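Side-chain contacts in serine protease (Arthrobacter nicotinovorans, PDB 3WY8), which is a trypsin-like serine protease with keratinolytic activity, represented here by its protease domain, and probably hydrolyses peptide bonds through a Ser-His-Asp triad: residues T37-G42 against G183-V188; N189-G194 against T199-Y204. All coordinates share one frame; numbering follows the deposited sequence.

Contact 1. Residues T37-G42 against G183-V188; sequences TVSTAG and GYQNSV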
# COMPACT_ATOMS: atom_id res chain seq x y z
N THR A 37 8.75 3.32 8.57
CA THR A 37 7.87 2.24 8.10
C THR A 37 6.93 2.69 6.99
O THR A 37 6.33 3.77 7.06
CB THR A 37 7.10 1.60 9.28
OG1 THR A 37 8.04 1.16 10.27
CG2 THR A 37 6.27 0.40 8.83
N VAL A 38 6.82 1.84 5.97
CA VAL A 38 5.99 2.08 4.80
C VAL A 38 5.02 0.91 4.65
O VAL A 38 5.42 -0.25 4.62
CB VAL A 38 6.84 2.21 3.50
CG1 VAL A 38 5.96 2.20 2.25
CG2 VAL A 38 7.69 3.47 3.55
N SER A 39 3.73 1.22 4.56
CA SER A 39 2.72 0.20 4.33
C SER A 39 2.53 -0.03 2.83
O SER A 39 2.61 0.90 2.03
CB SER A 39 1.39 0.63 4.94
OG SER A 39 0.95 1.82 4.31
N THR A 40 2.26 -1.28 2.46
CA THR A 40 2.02 -1.66 1.07
C THR A 40 1.33 -3.03 1.03
O THR A 40 0.93 -3.55 2.08
CB THR A 40 3.34 -1.61 0.22
OG1 THR A 40 3.03 -1.72 -1.17
CG2 THR A 40 4.32 -2.72 0.63
N ALA A 41 1.16 -3.60 -0.16
CA ALA A 41 0.59 -4.95 -0.28
C ALA A 41 1.69 -5.98 -0.11
O ALA A 41 2.84 -5.71 -0.41
CB ALA A 41 -0.08 -5.13 -1.63
N GLY A 42 1.33 -7.17 0.38
CA GLY A 42 2.29 -8.26 0.49
C GLY A 42 2.89 -8.57 -0.87
O GLY A 42 4.10 -8.79 -0.99
N GLY A 183 -6.29 11.08 7.03
CA GLY A 183 -6.93 10.18 7.99
C GLY A 183 -6.09 8.98 8.39
O GLY A 183 -4.89 8.91 8.13
N TYR A 184 -6.75 8.02 9.05
CA TYR A 184 -6.10 6.79 9.47
C TYR A 184 -6.13 5.76 8.35
O TYR A 184 -7.16 5.57 7.71
CB TYR A 184 -6.81 6.20 10.68
CG TYR A 184 -6.60 6.98 11.95
CD1 TYR A 184 -5.49 6.75 12.76
CD2 TYR A 184 -7.51 7.96 12.34
CE1 TYR A 184 -5.29 7.47 13.93
CE2 TYR A 184 -7.32 8.69 13.51
CZ TYR A 184 -6.21 8.44 14.30
OH TYR A 184 -6.03 9.15 15.46
N GLN A 185 -5.00 5.09 8.12
CA GLN A 185 -4.95 4.00 7.16
C GLN A 185 -5.53 2.72 7.76
O GLN A 185 -5.25 2.39 8.91
CB GLN A 185 -3.53 3.75 6.65
CG GLN A 185 -3.49 2.64 5.59
CD GLN A 185 -2.15 2.51 4.88
OE1 GLN A 185 -1.19 3.22 5.18
NE2 GLN A 185 -2.10 1.60 3.91
N ASN A 186 -6.33 2.00 6.98
CA ASN A 186 -7.00 0.80 7.48
C ASN A 186 -7.10 -0.33 6.44
O ASN A 186 -7.72 -1.36 6.71
CB ASN A 186 -8.37 1.18 8.05
CG ASN A 186 -9.11 0.00 8.69
OD1 ASN A 186 -10.25 -0.28 8.33
ND2 ASN A 186 -8.46 -0.68 9.64
N SER A 187 -6.48 -0.14 5.27
CA SER A 187 -6.29 -1.21 4.28
C SER A 187 -5.32 -0.75 3.19
O SER A 187 -4.78 0.35 3.26
CB SER A 187 -7.62 -1.68 3.68
OG SER A 187 -7.44 -2.88 2.94
N VAL A 188 -5.10 -1.62 2.20
CA VAL A 188 -4.32 -1.29 1.00
C VAL A 188 -5.03 -1.82 -0.24
O VAL A 188 -5.83 -2.75 -0.15
CB VAL A 188 -2.89 -1.91 1.04
CG1 VAL A 188 -2.05 -1.27 2.14
CG2 VAL A 188 -2.94 -3.43 1.20
O HOH W 1 -0.31 2.01 1.70
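S39 and Q185 meet through a hydroxyl and an amide: S39 OG donates to Q185 OE1 at 2.7 Å. With a C=O...donor angle of 104°, the hydroxyl comes in across the carbonyl bond rather than beyond its end, lying somewhat out of the carbonyl plane. Q185 reaches this point because its CG stands anti to the backbone N (chi1 -177°) and the chain stays extended beyond it, carrying the amide straight toward the strand 37-40. The other end of the amide is fixed as well. Q185 NE2 gives one hydrogen to S187 O at 3.0 Å; the oxygen lies close to the amide plane, while the nitrogen stands above the plane of the S187 carbonyl. A second N-H goes to water 1, 2.9 Å from Q185 NE2, and that water donates to S39 O. These partners define which end of the amide is oxygen and oppose its rotation, and N28 ND2, also bonded to Q185 OE1, agrees with the assignment. N28 O is a second acceptor beside S39 OG and competes for its one hydrogen.

The touching pieces, 39-41 and 185-188, point 23° apart, yet no backbone hydrogen bond joins them, as expected where the N-terminal and C-terminal barrels of a chymotrypsin-like protease face each other instead of sharing a sheet. The second meeting point is apolar. V188 directs its two methyl groups at the backbone around T40 and A41: V188 CG1 lies 3.8 Å from T40 O, and V188 CG2 approaches A41 CA at 4.1 Å. The CB of T40 points away from 183-188, and T40 OG1 bonds to S26 O. A41 CB, 4.4 Å from V188 CG2, borders the probable triad of H43, D92 and S171.

Contact 2. Residues N189-G194 against T199-Y204; sequences NSYGYG and TMYGPY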
# COMPACT_ATOMS: atom_id res chain seq x y z
N ASN A 189 -4.75 -1.22 -1.40
CA ASN A 189 -5.19 -1.79 -2.67
C ASN A 189 -4.54 -3.16 -2.90
O ASN A 189 -3.32 -3.28 -2.89
CB ASN A 189 -4.82 -0.85 -3.82
CG ASN A 189 -5.48 0.51 -3.70
OD1 ASN A 189 -6.65 0.62 -3.32
ND2 ASN A 189 -4.74 1.55 -4.05
N SER A 190 -5.36 -4.19 -3.11
CA SER A 190 -4.84 -5.55 -3.25
C SER A 190 -5.17 -6.22 -4.58
O SER A 190 -4.27 -6.70 -5.28
CB SER A 190 -5.31 -6.43 -2.08
OG SER A 190 -4.98 -7.79 -2.31
N TYR A 191 -6.45 -6.27 -4.93
CA TYR A 191 -6.85 -6.93 -6.17
C TYR A 191 -8.13 -6.37 -6.77
O TYR A 191 -8.93 -5.72 -6.09
CB TYR A 191 -6.97 -8.45 -5.98
CG TYR A 191 -8.14 -8.92 -5.14
CD1 TYR A 191 -9.38 -9.21 -5.72
CD2 TYR A 191 -8.01 -9.09 -3.76
CE1 TYR A 191 -10.46 -9.64 -4.94
CE2 TYR A 191 -9.08 -9.52 -2.97
CZ TYR A 191 -10.30 -9.79 -3.57
OH TYR A 191 -11.36 -10.22 -2.81
N GLY A 192 -8.31 -6.65 -8.05
CA GLY A 192 -9.58 -6.44 -8.73
C GLY A 192 -9.86 -7.64 -9.61
O GLY A 192 -9.00 -8.51 -9.78
N TYR A 193 -11.07 -7.71 -10.15
CA TYR A 193 -11.44 -8.77 -11.07
C TYR A 193 -11.25 -8.35 -12.52
O TYR A 193 -12.14 -7.77 -13.14
CB TYR A 193 -12.87 -9.22 -10.79
CG TYR A 193 -12.96 -10.02 -9.52
CD1 TYR A 193 -12.48 -11.33 -9.47
CD2 TYR A 193 -13.49 -9.47 -8.36
CE1 TYR A 193 -12.54 -12.07 -8.31
CE2 TYR A 193 -13.56 -10.20 -7.18
CZ TYR A 193 -13.07 -11.50 -7.17
OH TYR A 193 -13.13 -12.25 -6.02
N GLY A 194 -10.07 -8.64 -13.06
CA GLY A 194 -9.69 -8.19 -14.40
C GLY A 194 -8.87 -6.91 -14.36
O GLY A 194 -8.86 -6.21 -13.35
N THR A 199 -14.16 -2.29 -9.41
CA THR A 199 -14.09 -2.40 -7.95
C THR A 199 -12.65 -2.75 -7.53
O THR A 199 -12.01 -3.58 -8.16
CB THR A 199 -15.06 -3.49 -7.42
OG1 THR A 199 -16.40 -3.18 -7.84
CG2 THR A 199 -15.03 -3.58 -5.90
N MET A 200 -12.16 -2.08 -6.48
CA MET A 200 -10.87 -2.40 -5.89
C MET A 200 -11.09 -3.08 -4.54
O MET A 200 -11.84 -2.57 -3.71
CB MET A 200 -10.04 -1.13 -5.68
CG MET A 200 -8.71 -1.36 -4.96
SD MET A 200 -7.53 -2.19 -6.02
CE MET A 200 -7.08 -0.83 -7.10
N TYR A 201 -10.43 -4.21 -4.33
CA TYR A 201 -10.50 -4.92 -3.06
C TYR A 201 -9.25 -4.74 -2.22
O TYR A 201 -8.14 -4.70 -2.75
CB TYR A 201 -10.78 -6.41 -3.28
CG TYR A 201 -12.18 -6.65 -3.76
CD1 TYR A 201 -13.22 -6.78 -2.84
CD2 TYR A 201 -12.48 -6.70 -5.12
CE1 TYR A 201 -14.53 -6.96 -3.26
CE2 TYR A 201 -13.79 -6.90 -5.55
CZ TYR A 201 -14.80 -7.02 -4.62
OH TYR A 201 -16.10 -7.22 -5.03
N GLY A 202 -9.46 -4.63 -0.91
CA GLY A 202 -8.37 -4.54 0.06
C GLY A 202 -8.63 -5.46 1.24
O GLY A 202 -9.79 -5.67 1.62
N PRO A 203 -7.56 -6.02 1.83
CA PRO A 203 -7.74 -6.96 2.93
C PRO A 203 -8.20 -6.29 4.23
O PRO A 203 -7.95 -5.10 4.46
CB PRO A 203 -6.33 -7.53 3.13
CG PRO A 203 -5.43 -6.46 2.66
CD PRO A 203 -6.14 -5.84 1.49
N TYR A 204 -8.88 -7.07 5.06
CA TYR A 204 -9.27 -6.61 6.38
C TYR A 204 -8.03 -6.49 7.26
O TYR A 204 -7.24 -7.44 7.37
CB TYR A 204 -10.27 -7.58 7.01
CG TYR A 204 -10.68 -7.15 8.40
CD1 TYR A 204 -11.59 -6.11 8.58
CD2 TYR A 204 -10.12 -7.75 9.53
CE1 TYR A 204 -11.96 -5.69 9.85
CE2 TYR A 204 -10.48 -7.34 10.81
CZ TYR A 204 -11.40 -6.31 10.96
OH TYR A 204 -11.76 -5.91 12.22
O HOH W 2 -13.24 -6.15 -9.08
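N189 and M200 cross at about a right angle, with N189 OD1 3.3 Å from M200 CG. The bend at chi2 brings M200 SD to 3.7 Å from N189 CB, and that at chi3 turns M200 CE toward the same side chain. N189 OD1 has polar partners in S127 OG and W175 NE1.

S190 N (2.8 Å) and Y191 N (3.2 Å) both donate to Y201 O, so two successive residues face one: a classic beta bulge, closed by Y201 N donating to Y191 O at 2.8 Å. S190 CB packs on the ring of P203, while S190 OG bonds to D92 OD2, as does the serine that supports the triad aspartate in trypsin-like proteases.

Y191 sets a face of its ring against Y201 CB because CG sits between the backbone N and carbonyl carbon (chi1 71°). Y201 CB makes a CH-pi contact, 3.5 Å from the centroid of the Y191 ring and 14° off its normal. The two rings are nearly parallel, at 12°, but slid apart and scarcely overlap. With an alanine at Y191 the ring and hydroxyl are gone, which would probably leave Y201 CB without its aromatic cover, T159 OG1 short of a partner and D151 held by Y193 alone of the two tyrosines.

Beyond G192, Y193 adds a third ring to the aromatic cluster, its edge meeting Y201 CE2 at 3.7 Å from Y193 CE2. Y193 N reaches T199 O through water 2, and Y193 OH bonds to D151 and N154.

In the fold
The centres of the two contacts lie about 14 Å apart, and they come in series: contact 1 closes at V188 and contact 2 opens at N189. Contact 1 spans the two barrels, setting strand 37-40 of the N-terminal one against strand 185-188; contact 2 stays within the C-terminal half, joining the chain after strand 185-188 to strand 199-202. Both strands 185-188 and 199-202 belong to the same antiparallel sheet, that of the C-terminal barrel. The contacts also touch directly, through a probable hydrogen bond from S187 OG to P203 O and packing of A41 CB on N189 O. Both border the setting of the probable triad, one at the barrel interface and the other from the C-terminal half.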